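Aldehyde dehydrogenase (Anabaena variabilis, PDB 4H7N) probably oxidises aldehydes to carboxylic acids using NAD+ as electron acceptor. Local coordinates at residues 6-11 / 22-27; 18-23 / 164-169; 88-93 / 139-144; 127-132 / 201-206; 158-163 / 187-192. One frame throughout, in Å; residues are numbered along the deposited sequence.

Interaction 1: residues 6-11 / 22-27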
# COMPACT_ATOMS: atom_id res chain seq x y z
N LYS A 6 16.21 27.46 17.16
CA LYS A 6 14.87 27.87 16.83
C LYS A 6 13.84 27.39 17.89
O LYS A 6 13.94 26.27 18.41
CB LYS A 6 14.50 27.32 15.47
CG LYS A 6 13.21 27.96 14.98
CD LYS A 6 12.56 27.11 13.93
CE LYS A 6 11.09 27.44 13.78
NZ LYS A 6 10.83 28.89 13.95
N THR A 7 12.90 28.23 18.26
CA THR A 7 11.84 27.81 19.16
C THR A 7 10.51 28.25 18.52
O THR A 7 10.51 29.14 17.70
CB THR A 7 12.01 28.42 20.58
OG1 THR A 7 11.75 29.81 20.55
CG2 THR A 7 13.43 28.21 21.12
N ILE A 8 9.40 27.64 18.91
CA ILE A 8 8.09 28.00 18.40
C ILE A 8 7.21 28.28 19.62
O ILE A 8 7.11 27.46 20.51
CB ILE A 8 7.47 26.85 17.57
CG1 ILE A 8 8.31 26.58 16.33
CG2 ILE A 8 6.06 27.20 17.13
CD1 ILE A 8 8.10 25.24 15.66
N GLU A 9 6.59 29.45 19.66
CA GLU A 9 5.67 29.77 20.73
C GLU A 9 4.30 29.24 20.35
O GLU A 9 3.92 29.28 19.18
CB GLU A 9 5.64 31.26 20.95
CG GLU A 9 6.96 31.80 21.44
CD GLU A 9 6.85 33.27 21.83
OE1 GLU A 9 6.84 34.14 20.93
OE2 GLU A 9 6.71 33.54 23.04
N VAL A 10 3.56 28.74 21.33
CA VAL A 10 2.36 27.97 21.02
C VAL A 10 1.20 28.70 21.66
O VAL A 10 1.23 29.00 22.86
CB VAL A 10 2.48 26.53 21.54
CG1 VAL A 10 1.19 25.74 21.30
CG2 VAL A 10 3.65 25.81 20.91
N ARG A 11 0.21 29.01 20.83
CA ARG A 11 -0.99 29.71 21.26
C ARG A 11 -1.94 28.81 22.05
O ARG A 11 -2.12 27.62 21.77
CB ARG A 11 -1.65 30.31 20.00
CG ARG A 11 -3.02 30.90 20.18
CD ARG A 11 -3.46 31.59 18.90
NE ARG A 11 -4.78 32.16 18.98
CZ ARG A 11 -5.92 31.46 18.98
NH1 ARG A 11 -5.92 30.14 18.88
NH2 ARG A 11 -7.08 32.07 19.07
N ILE A 22 7.93 25.17 22.18
CA ILE A 22 8.52 23.90 21.81
C ILE A 22 9.78 24.20 21.02
O ILE A 22 9.92 25.31 20.50
CB ILE A 22 7.53 23.07 20.96
CG1 ILE A 22 7.11 23.80 19.70
CG2 ILE A 22 6.31 22.68 21.79
CD1 ILE A 22 6.14 22.98 18.89
N ILE A 23 10.67 23.23 20.92
CA ILE A 23 11.98 23.35 20.33
C ILE A 23 12.22 22.31 19.24
O ILE A 23 12.62 21.24 19.53
CB ILE A 23 13.10 23.12 21.38
CG1 ILE A 23 12.79 23.85 22.67
CG2 ILE A 23 14.46 23.58 20.86
CD1 ILE A 23 12.78 25.32 22.50
N PRO A 24 12.06 22.68 17.98
CA PRO A 24 12.18 21.63 16.98
C PRO A 24 13.62 21.21 16.76
O PRO A 24 14.52 22.03 16.79
CB PRO A 24 11.56 22.23 15.72
CG PRO A 24 11.35 23.67 15.98
CD PRO A 24 11.61 23.96 17.43
N PRO A 25 13.86 19.92 16.55
CA PRO A 25 15.27 19.55 16.34
C PRO A 25 15.70 19.87 14.93
O PRO A 25 14.97 19.56 13.98
CB PRO A 25 15.25 18.02 16.54
CG PRO A 25 13.86 17.62 16.19
CD PRO A 25 12.96 18.77 16.46
N PRO A 26 16.90 20.46 14.77
CA PRO A 26 17.49 20.62 13.41
C PRO A 26 17.73 19.29 12.69
O PRO A 26 17.87 18.25 13.34
CB PRO A 26 18.85 21.25 13.69
CG PRO A 26 18.77 21.77 15.10
CD PRO A 26 17.81 20.91 15.84
N PRO A 27 17.83 19.33 11.34
CA PRO A 27 18.01 18.07 10.60
C PRO A 27 19.06 17.13 11.22
O PRO A 27 18.79 15.95 11.35
CB PRO A 27 18.43 18.56 9.20
CG PRO A 27 17.70 19.86 9.07
CD PRO A 27 17.72 20.49 10.44
O HOH W 1 15.67 24.27 17.60

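Interaction 2: residues 18-23 / 164-169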
# COMPACT_ATOMS: atom_id res chain seq x y z
N PHE A 18 0.25 33.23 24.14
CA PHE A 18 1.31 32.23 24.06
C PHE A 18 1.60 31.69 25.44
O PHE A 18 1.87 32.45 26.35
CB PHE A 18 2.58 32.79 23.48
CG PHE A 18 2.51 33.09 22.01
CD1 PHE A 18 2.07 32.13 21.10
CD2 PHE A 18 2.94 34.33 21.53
CE1 PHE A 18 2.02 32.41 19.74
CE2 PHE A 18 2.90 34.61 20.16
CZ PHE A 18 2.44 33.64 19.26
N ASP A 19 1.52 30.40 25.66
CA ASP A 19 1.73 29.91 27.02
C ASP A 19 2.56 28.66 27.03
O ASP A 19 2.50 27.91 27.99
CB ASP A 19 0.39 29.70 27.74
CG ASP A 19 -0.42 28.52 27.15
OD1 ASP A 19 -0.03 27.96 26.08
OD2 ASP A 19 -1.45 28.15 27.75
N TYR A 20 3.30 28.41 25.95
CA TYR A 20 4.02 27.17 25.81
C TYR A 20 5.03 27.39 24.71
O TYR A 20 4.80 28.21 23.83
CB TYR A 20 3.09 26.06 25.43
CG TYR A 20 3.63 24.67 25.69
CD1 TYR A 20 3.69 24.19 26.98
CD2 TYR A 20 4.00 23.83 24.65
CE1 TYR A 20 4.14 22.91 27.23
CE2 TYR A 20 4.46 22.54 24.89
CZ TYR A 20 4.52 22.08 26.18
OH TYR A 20 4.95 20.83 26.51
N VAL A 21 6.14 26.68 24.79
CA VAL A 21 7.24 26.82 23.81
C VAL A 21 7.67 25.43 23.45
O VAL A 21 7.81 24.59 24.31
CB VAL A 21 8.48 27.52 24.40
CG1 VAL A 21 9.61 27.55 23.39
CG2 VAL A 21 8.11 28.95 24.81
N ILE A 22 7.93 25.17 22.18
CA ILE A 22 8.52 23.90 21.81
C ILE A 22 9.78 24.20 21.02
O ILE A 22 9.92 25.31 20.50
CB ILE A 22 7.53 23.07 20.96
CG1 ILE A 22 7.11 23.80 19.70
CG2 ILE A 22 6.31 22.68 21.79
CD1 ILE A 22 6.14 22.98 18.89
N ILE A 23 10.67 23.23 20.92
CA ILE A 23 11.98 23.35 20.33
C ILE A 23 12.22 22.31 19.24
O ILE A 23 12.62 21.24 19.53
CB ILE A 23 13.10 23.12 21.38
CG1 ILE A 23 12.79 23.85 22.67
CG2 ILE A 23 14.46 23.58 20.86
CD1 ILE A 23 12.78 25.32 22.50
N ILE A 164 0.49 23.11 16.65
CA ILE A 164 -0.72 23.80 17.17
C ILE A 164 -1.24 23.21 18.49
O ILE A 164 -1.89 23.91 19.25
CB ILE A 164 -1.85 23.80 16.09
CG1 ILE A 164 -1.38 24.45 14.78
CG2 ILE A 164 -3.07 24.47 16.62
CD1 ILE A 164 -0.93 25.89 14.87
N ALA A 165 -0.94 21.94 18.78
CA ALA A 165 -1.47 21.27 19.99
C ALA A 165 -0.51 20.19 20.51
O ALA A 165 -0.74 19.00 20.33
CB ALA A 165 -2.80 20.65 19.67
N PRO A 166 0.63 20.60 21.09
CA PRO A 166 1.71 19.69 21.42
C PRO A 166 1.81 19.37 22.91
O PRO A 166 2.63 18.54 23.30
CB PRO A 166 2.94 20.48 20.97
CG PRO A 166 2.55 21.87 21.40
CD PRO A 166 1.06 22.00 21.17
N ARG A 167 1.03 20.01 23.74
CA ARG A 167 1.29 19.95 25.20
C ARG A 167 1.00 18.58 25.84
O ARG A 167 1.62 18.22 26.84
CB ARG A 167 0.49 20.99 25.95
CG ARG A 167 0.61 22.40 25.43
CD ARG A 167 -0.37 23.25 26.20
NE ARG A 167 -0.48 24.60 25.70
CZ ARG A 167 -1.05 24.96 24.55
NH1 ARG A 167 -1.52 24.08 23.68
NH2 ARG A 167 -1.17 26.24 24.26
N PHE A 168 0.14 17.79 25.20
CA PHE A 168 -0.26 16.48 25.74
C PHE A 168 0.90 15.51 25.79
O PHE A 168 0.83 14.54 26.51
CB PHE A 168 -1.39 15.86 24.93
CG PHE A 168 -0.95 15.36 23.58
CD1 PHE A 168 -0.83 16.22 22.51
CD2 PHE A 168 -0.65 14.03 23.40
CE1 PHE A 168 -0.43 15.76 21.27
CE2 PHE A 168 -0.24 13.55 22.15
CZ PHE A 168 -0.14 14.42 21.09
N VAL A 169 1.95 15.78 25.02
CA VAL A 169 3.14 14.96 24.98
C VAL A 169 3.87 14.91 26.35
O VAL A 169 4.35 13.84 26.78
CB VAL A 169 4.09 15.41 23.84
CG1 VAL A 169 5.39 14.66 23.90
CG2 VAL A 169 3.45 15.07 22.49
O HOH W 2 0.75 25.57 28.19
O HOH W 3 5.14 19.00 24.67

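Interaction 3: residues 88-93 / 139-144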
# COMPACT_ATOMS: atom_id res chain seq x y z
N ILE A 88 -9.17 10.48 25.95
CA ILE A 88 -8.34 9.69 26.84
C ILE A 88 -8.86 8.24 26.99
O ILE A 88 -8.08 7.30 26.98
CB ILE A 88 -8.14 10.37 28.19
CG1 ILE A 88 -7.32 11.63 28.01
CG2 ILE A 88 -7.39 9.43 29.12
CD1 ILE A 88 -7.30 12.61 29.18
N ASP A 89 -10.16 8.09 27.17
CA ASP A 89 -10.78 6.77 27.33
C ASP A 89 -10.56 5.92 26.07
O ASP A 89 -10.22 4.74 26.13
CB ASP A 89 -12.28 6.92 27.61
CG ASP A 89 -12.56 7.41 29.03
OD1 ASP A 89 -11.73 7.16 29.94
OD2 ASP A 89 -13.63 8.05 29.23
N SER A 90 -10.76 6.56 24.93
CA SER A 90 -10.59 5.93 23.62
C SER A 90 -9.13 5.50 23.35
O SER A 90 -8.86 4.37 22.89
CB SER A 90 -11.14 6.87 22.56
OG SER A 90 -10.60 6.55 21.28
N PHE A 91 -8.18 6.36 23.66
CA PHE A 91 -6.74 5.97 23.66
C PHE A 91 -6.45 4.74 24.55
O PHE A 91 -5.82 3.79 24.13
CB PHE A 91 -5.88 7.17 24.15
CG PHE A 91 -4.43 6.85 24.40
CD1 PHE A 91 -3.67 6.27 23.44
CD2 PHE A 91 -3.84 7.16 25.58
CE1 PHE A 91 -2.33 6.00 23.66
CE2 PHE A 91 -2.53 6.92 25.81
CZ PHE A 91 -1.76 6.35 24.83
N LEU A 92 -6.90 4.79 25.79
CA LEU A 92 -6.68 3.67 26.70
C LEU A 92 -7.31 2.35 26.20
O LEU A 92 -6.69 1.29 26.30
CB LEU A 92 -7.20 4.00 28.09
CG LEU A 92 -6.51 5.19 28.79
CD1 LEU A 92 -7.26 5.53 30.06
CD2 LEU A 92 -5.04 4.94 29.07
N ALA A 93 -8.51 2.41 25.66
CA ALA A 93 -9.16 1.19 25.13
C ALA A 93 -8.46 0.71 23.89
O ALA A 93 -8.43 -0.49 23.60
CB ALA A 93 -10.64 1.41 24.83
N PRO A 139 -5.63 15.60 19.31
CA PRO A 139 -4.18 15.46 19.33
C PRO A 139 -3.72 14.12 19.90
O PRO A 139 -2.79 13.52 19.35
CB PRO A 139 -3.70 16.59 20.22
CG PRO A 139 -4.88 17.31 20.65
CD PRO A 139 -6.13 16.67 20.16
N LEU A 140 -4.38 13.64 20.96
CA LEU A 140 -3.97 12.40 21.58
C LEU A 140 -4.34 11.23 20.72
O LEU A 140 -3.46 10.45 20.30
CB LEU A 140 -4.56 12.25 22.99
CG LEU A 140 -4.29 10.92 23.64
CD1 LEU A 140 -2.81 10.76 23.94
CD2 LEU A 140 -5.13 10.72 24.91
N THR A 141 -5.60 11.11 20.36
CA THR A 141 -6.01 9.87 19.68
C THR A 141 -5.36 9.76 18.31
O THR A 141 -4.96 8.66 17.91
CB THR A 141 -7.52 9.69 19.57
OG1 THR A 141 -8.08 10.90 19.13
CG2 THR A 141 -8.17 9.39 20.96
N LEU A 142 -5.25 10.87 17.59
CA LEU A 142 -4.66 10.79 16.26
C LEU A 142 -3.11 10.68 16.25
O LEU A 142 -2.55 10.27 15.26
CB LEU A 142 -5.20 11.92 15.36
CG LEU A 142 -6.72 11.81 15.13
CD1 LEU A 142 -7.32 12.91 14.28
CD2 LEU A 142 -7.13 10.48 14.48
N SER A 143 -2.43 11.05 17.35
CA SER A 143 -1.02 10.78 17.46
C SER A 143 -0.76 9.29 17.72
O SER A 143 0.32 8.79 17.40
CB SER A 143 -0.35 11.62 18.56
OG SER A 143 -0.78 11.24 19.86
N MSE A 144 -1.77 8.59 18.25
CA MSE A 144 -1.58 7.24 18.75
C MSE A 144 -2.26 6.17 17.93
O MSE A 144 -1.97 5.00 18.12
CB MSE A 144 -2.13 7.19 20.18
CG MSE A 144 -1.25 7.98 21.15
SE MSE A 144 0.54 7.19 21.40
CE MSE A 144 1.60 8.56 20.65

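Interaction 4: residues 127-132 / 201-206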
# COMPACT_ATOMS: atom_id res chain seq x y z
N TYR A 127 8.77 -3.03 9.74
CA TYR A 127 9.58 -1.89 9.30
C TYR A 127 10.33 -1.39 10.54
O TYR A 127 9.69 -1.18 11.56
CB TYR A 127 8.71 -0.79 8.75
CG TYR A 127 8.09 -1.14 7.41
CD1 TYR A 127 6.91 -1.82 7.34
CD2 TYR A 127 8.71 -0.80 6.22
CE1 TYR A 127 6.34 -2.17 6.11
CE2 TYR A 127 8.15 -1.15 4.98
CZ TYR A 127 6.97 -1.84 4.95
OH TYR A 127 6.42 -2.18 3.78
N PRO A 128 11.64 -1.18 10.45
CA PRO A 128 12.31 -0.80 11.72
C PRO A 128 11.88 0.56 12.31
O PRO A 128 11.77 0.68 13.54
CB PRO A 128 13.77 -0.78 11.34
CG PRO A 128 13.88 -1.79 10.22
CD PRO A 128 12.61 -1.60 9.43
N LEU A 129 11.66 1.55 11.47
CA LEU A 129 11.34 2.91 11.93
C LEU A 129 10.19 3.56 11.16
O LEU A 129 10.25 3.76 9.94
CB LEU A 129 12.57 3.78 11.87
CG LEU A 129 12.39 5.18 12.51
CD1 LEU A 129 12.07 5.05 14.01
CD2 LEU A 129 13.61 6.04 12.33
N VAL A 130 9.12 3.85 11.89
CA VAL A 130 7.88 4.41 11.34
C VAL A 130 7.81 5.86 11.81
O VAL A 130 8.08 6.15 13.03
CB VAL A 130 6.65 3.61 11.83
CG1 VAL A 130 5.37 4.29 11.43
CG2 VAL A 130 6.69 2.21 11.26
N GLY A 131 7.56 6.76 10.88
CA GLY A 131 7.24 8.17 11.23
C GLY A 131 5.73 8.47 11.23
O GLY A 131 4.98 8.12 10.30
N VAL A 132 5.27 9.10 12.30
CA VAL A 132 3.89 9.53 12.40
C VAL A 132 3.80 11.04 12.52
O VAL A 132 4.40 11.65 13.41
CB VAL A 132 3.23 8.91 13.64
CG1 VAL A 132 1.85 9.50 13.86
CG2 VAL A 132 3.13 7.40 13.46
N ASN A 201 12.60 12.04 5.58
CA ASN A 201 13.92 11.59 5.13
C ASN A 201 14.60 10.52 5.94
O ASN A 201 15.53 9.95 5.42
CB ASN A 201 14.90 12.70 4.93
CG ASN A 201 14.43 13.69 3.92
OD1 ASN A 201 13.78 13.34 2.94
ND2 ASN A 201 14.66 14.96 4.20
N TYR A 202 14.14 10.21 7.15
CA TYR A 202 14.87 9.30 8.05
C TYR A 202 14.18 7.96 8.37
O TYR A 202 14.81 7.06 8.94
CB TYR A 202 15.20 10.01 9.37
CG TYR A 202 15.95 11.30 9.13
CD1 TYR A 202 17.18 11.30 8.44
CD2 TYR A 202 15.41 12.51 9.49
CE1 TYR A 202 17.84 12.50 8.15
CE2 TYR A 202 16.06 13.72 9.23
CZ TYR A 202 17.27 13.71 8.55
OH TYR A 202 17.91 14.91 8.30
N VAL A 203 12.91 7.83 8.00
CA VAL A 203 12.09 6.70 8.39
C VAL A 203 11.91 5.71 7.23
O VAL A 203 12.27 6.00 6.09
CB VAL A 203 10.76 7.17 8.96
CG1 VAL A 203 11.00 8.09 10.19
CG2 VAL A 203 9.89 7.88 7.97
N ASP A 204 11.35 4.56 7.55
CA ASP A 204 11.11 3.47 6.60
C ASP A 204 9.66 3.44 6.12
O ASP A 204 9.32 2.70 5.20
CB ASP A 204 11.43 2.14 7.27
CG ASP A 204 12.88 2.05 7.74
OD1 ASP A 204 13.77 2.56 7.06
OD2 ASP A 204 13.14 1.58 8.88
N PHE A 205 8.82 4.23 6.75
CA PHE A 205 7.36 4.18 6.59
C PHE A 205 6.84 5.52 7.20
O PHE A 205 7.23 5.89 8.33
CB PHE A 205 6.79 2.96 7.35
CG PHE A 205 5.33 2.65 7.04
CD1 PHE A 205 4.32 3.53 7.38
CD2 PHE A 205 4.99 1.45 6.46
CE1 PHE A 205 3.01 3.26 7.07
CE2 PHE A 205 3.66 1.14 6.17
CZ PHE A 205 2.67 2.07 6.45
N VAL A 206 5.94 6.19 6.52
CA VAL A 206 5.32 7.42 7.04
C VAL A 206 3.81 7.35 7.07
O VAL A 206 3.16 7.02 6.05
CB VAL A 206 5.77 8.71 6.30
CG1 VAL A 206 5.37 8.72 4.83
CG2 VAL A 206 5.20 9.95 7.02

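Interaction 5: residues 158-163 / 187-192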
# COMPACT_ATOMS: atom_id res chain seq x y z
N VAL A 158 8.66 7.24 15.59
CA VAL A 158 8.88 8.68 15.88
C VAL A 158 7.59 9.45 15.61
O VAL A 158 7.07 9.43 14.51
CB VAL A 158 10.01 9.29 15.03
CG1 VAL A 158 10.26 10.72 15.45
CG2 VAL A 158 11.28 8.55 15.28
N VAL A 159 7.05 10.09 16.62
CA VAL A 159 5.81 10.77 16.53
C VAL A 159 6.04 12.28 16.59
O VAL A 159 6.65 12.76 17.54
CB VAL A 159 4.87 10.37 17.72
CG1 VAL A 159 3.53 11.11 17.67
CG2 VAL A 159 4.67 8.89 17.74
N LYS A 160 5.52 12.99 15.60
CA LYS A 160 5.59 14.45 15.49
C LYS A 160 4.18 15.02 15.45
O LYS A 160 3.56 15.14 14.39
CB LYS A 160 6.39 14.94 14.23
CG LYS A 160 6.73 16.41 14.46
CD LYS A 160 6.69 17.34 13.27
CE LYS A 160 5.34 17.43 12.60
NZ LYS A 160 4.58 18.49 13.21
N PRO A 161 3.64 15.34 16.61
CA PRO A 161 2.33 16.00 16.64
C PRO A 161 2.40 17.43 16.13
O PRO A 161 3.47 17.96 15.96
CB PRO A 161 1.91 15.94 18.12
CG PRO A 161 2.97 15.16 18.82
CD PRO A 161 4.21 15.20 17.96
N SER A 162 1.25 18.01 15.81
CA SER A 162 1.15 19.38 15.30
C SER A 162 1.63 20.31 16.36
O SER A 162 1.30 20.15 17.53
CB SER A 162 -0.31 19.75 14.99
OG SER A 162 -0.49 21.15 14.69
N GLU A 163 2.38 21.30 15.91
CA GLU A 163 2.81 22.40 16.71
C GLU A 163 1.66 23.23 17.26
O GLU A 163 1.85 23.97 18.23
CB GLU A 163 3.75 23.30 15.87
CG GLU A 163 3.09 24.17 14.82
CD GLU A 163 2.73 23.49 13.50
OE1 GLU A 163 2.82 22.25 13.30
OE2 GLU A 163 2.26 24.24 12.64
N ILE A 187 9.64 7.63 20.32
CA ILE A 187 10.32 8.90 20.40
C ILE A 187 9.34 10.00 20.00
O ILE A 187 8.74 9.94 18.90
CB ILE A 187 11.48 8.93 19.37
CG1 ILE A 187 12.42 7.76 19.59
CG2 ILE A 187 12.26 10.21 19.51
CD1 ILE A 187 13.01 7.66 20.98
N PHE A 188 9.15 10.99 20.85
CA PHE A 188 8.31 12.14 20.51
C PHE A 188 9.21 13.32 20.09
O PHE A 188 10.18 13.61 20.78
CB PHE A 188 7.53 12.61 21.72
CG PHE A 188 6.45 11.67 22.11
CD1 PHE A 188 5.26 11.69 21.44
CD2 PHE A 188 6.65 10.76 23.11
CE1 PHE A 188 4.25 10.83 21.80
CE2 PHE A 188 5.64 9.88 23.48
CZ PHE A 188 4.45 9.92 22.81
N VAL A 189 8.90 13.95 18.97
CA VAL A 189 9.63 15.12 18.51
C VAL A 189 8.63 16.24 18.27
O VAL A 189 7.49 16.01 17.91
CB VAL A 189 10.49 14.87 17.27
CG1 VAL A 189 11.54 13.80 17.55
CG2 VAL A 189 9.67 14.43 16.10
N GLU A 190 9.07 17.46 18.47
CA GLU A 190 8.20 18.64 18.36
C GLU A 190 8.56 19.41 17.11
O GLU A 190 9.75 19.45 16.72
CB GLU A 190 8.46 19.55 19.55
CG GLU A 190 7.87 19.04 20.85
CD GLU A 190 8.47 19.73 22.09
OE1 GLU A 190 9.49 20.51 21.97
OE2 GLU A 190 7.88 19.49 23.19
N GLY A 191 7.59 20.07 16.51
CA GLY A 191 7.90 20.95 15.42
C GLY A 191 6.74 21.17 14.53
O GLY A 191 5.71 20.54 14.72
N GLY A 192 6.93 22.05 13.55
CA GLY A 192 5.91 22.29 12.55
C GLY A 192 6.13 21.48 11.31
O GLY A 192 6.80 20.46 11.34
O HOH W 4 5.00 19.51 17.75

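Interaction 1: residues 6-11 / 22-27
With CG1 of Ile22 tucked between its backbone N and carbonyl carbon (chi1 58°), Ile22 CG1 lies 3.7 Å from Ile8 CB. In Ile8 the CG1 branch stands anti to the carbonyl carbon (chi1 -64°), and from it the chain reaches on to the ring of Pro24, where Ile8 CD1 comes to 3.6 Å from Pro24 CG. Beneath the side chains the backbones are tied in both directions: Ile8 N donates to Ile22 O at 2.9 Å and 165°, and Ile22 N returns a bond of 3.0 Å to Ile8 O. Ile8 and Ile22 are thus a hydrogen-bonded antiparallel pair, part of the small beta hairpin formed by strands 8-11 and 18-22. One residue along each chain, Thr7 and Ile23 lie side by side, and Thr7 CG2 is pressed tightly to 3.3 Å from Ile23 CD1. Past the hairpin the ladder gives way to proline, which has no N-H to offer. There Pro24 CD sits 3.4 Å from Lys6 O, and a water molecule donates to both Lys6 O and Pro24 O. Pro24 also rests on Thr195 of helix 193-200.

Interaction 2: residues 18-23 / 164-169
Tyr20, on the edge of the N-terminal hairpin, faces Arg167 with 7.7 Å between their CA atoms, a spacing too wide for backbone pairing, and the contact is made by side chains and water. Strand 18-22 passes here beside a type I beta turn, Pro166 to Val169, that leads into helix 169-176. CG of Tyr20 stands anti to the backbone N (chi1 -161°), and the ring it carries receives Arg167 in a CH-pi contact. Arg167 CG lies over the ring centre, 3.6 Å from the Tyr20 centroid. Onward from CG the arginine runs extended to NE, sliding past the tyrosine in the opposite direction. Its NH2 then forms a salt bridge with Asp19 OD1 at 2.8 Å, nearly straight at 170° and on the syn lone pair of the carboxylate, although the two flat groups are turned 75° apart. Arg167 NE adds a weak bond to the same oxygen. The guanidinium has further partners in Asp77 and Arg11 O, while Asp19 OD2 is held by Asn12 and Asn76. Ile22 CG2 touches Pro166 CG at 3.9 Å. A water accepts from Tyr20 OH at 2.6 Å and donates to Pro166 O at 2.9 Å.

Interaction 3: residues 88-93 / 139-144
Phe91 leans from helix 82-106 onto Leu140 and Met144 of helix 139-144, and its course shows how one aromatic side chain can bridge two nearly parallel helices. The axes of segments 88-93 and 139-144 approach to 9.0 Å at 22° in this helix-helix contact, which flanks the sheet of an alpha/beta domain. The CB of Phe91 already touches Leu140 CD2, at 3.7 Å. Its CG stands anti to the backbone N (chi1 171°), and from there the ring meets both partners. Along one rim, CD2 remains beside the leucine; Leu140 CD1 rides over the face, 4.2 Å from the Phe91 centroid but displaced toward the rim. Along the other rim, CD1 of Phe91 meets CB and CG of Met144, and Phe91 CE1 comes to 3.4 Å from Met144 CG. CZ, the tip, still borders that same CG. The selenium of Met144, a selenomethionine, completes a Met-aromatic contact, 4.9 Å from the Phe91 centroid and oblique at 59° off the ring normal. Ile63 of helix 48-64 also touches Phe91. Glu87 OE2 accepts a bond from Thr141 N. Within helix 139-144 Ser143 OG donates to Leu140 O. Closer to the surface, the methyl CG2 of Thr141 lies 3.8 Å from Ser90 OG.

Interaction 4: residues 127-132 / 201-206
Leu129 and Asp204 grip each other twice. The backbone N of Asp204 donates to Leu129 O at 2.7 Å, while its carboxylate oxygen OD2 takes the N-H of Leu129 at 3.0 Å. That second bond is bent to 139° and reaches OD2 on the anti side, 26° out of the carboxylate plane. Two residues on, Gly131 N donates to Phe205 O at 2.7 Å; this bond belongs to the parallel pairing of strands 118-134 and 205-209, in which Gly131 is paired with Val206. Because Gly131 has no side chain, Val203 CG1 can settle 3.9 Å from its CA. The next layer is aromatic. Phe205 presents its edge to the face of Tyr127 in a T-shaped pair, with centroids 5.2 Å apart and planes at 71°; Phe205 CD2 stands over the middle of the tyrosine ring. Phe453 and Pro228 back this pair, and a glycerol, probably from the crystallisation liquor, lies about 3 Å from the Phe205 side chain at nearest atoms. Farther out, Arg38 of helix 27-46 forms a salt bridge with Asp204 OD2 and also binds Tyr202 O, so that one arginine holds both Asp204 and Tyr202. One carboxylate oxygen therefore serves a backbone N-H and a guanidinium together, a setting that would probably favour the charged form of Asp204.

Interaction 5: residues 158-163 / 187-192
Lys160 lies across Val189 at about a right angle, its CB 3.8 Å from Val189 CG2 and its CG beside the valine carbonyl. The lysine chain is bent at chi2, chi3 and chi4, and a chi4 of 91° sets NZ over two backbone carbonyls. NZ donates to Gly191 O at 2.8 Å, approaching from 47° above the carbonyl plane. It donates also to Pro161 O at 3.0 Å, again from above the plane, and thereby links the backbones of Pro161 and Gly191. A water adds a second link, donating to Pro161 O and accepting from Gly191 N. Gly191 has a phi of 157°, a conformation in which a CB would strike the preceding carbonyl. Gly192 is the N-cap of helix 193-200, and Gly191 may be the first glycine of a GxGxxG pattern of Rossmann type. Glu163 OE1 reaches to 3.2 Å from Gly192 CA. Upstream, the strands pair in parallel: Val159 N donates to Ile187 O at 2.8 Å, and Val189 N to Val159 O at 2.9 Å. Val158 packs with Ile187 and Val189 on one face, Val158 CG1 to Val189 CG2 being 3.8 Å. Val159 and Phe188 lie side by side on the other. The pairing closes a beta-alpha-beta crossover through helix 169-176, which covers Phe188 by way of Val169, Leu172 and Leu176. Helix 27-46 lies against Ile187 and Val189, and strand 118-134 is the other neighbour of strand 156-161.

The five contacts build one alpha/beta domain from its edge inward. Interactions 1 and 2 share Ile22 and Ile23, with centres 9 Å apart, and set the N-terminal hairpin against the loop after strand 156-161. Interaction 5 lies about 10 Å from each of their centres and meets them where Glu190 OE1 accepts a hydrogen bond from Ile23 N. Interactions 4 and 5 belong to the same mixed sheet: strand 118-134 pairs with both 156-161 and 205-209, and interaction 5 is nested along the chain inside interaction 4. Interaction 3, nested within interaction 2, adds the helices, Met144 touching Phe188 and Val159. Residues distant in sequence are thus joined into a domain whose topology is consistent with binding a dinucleotide.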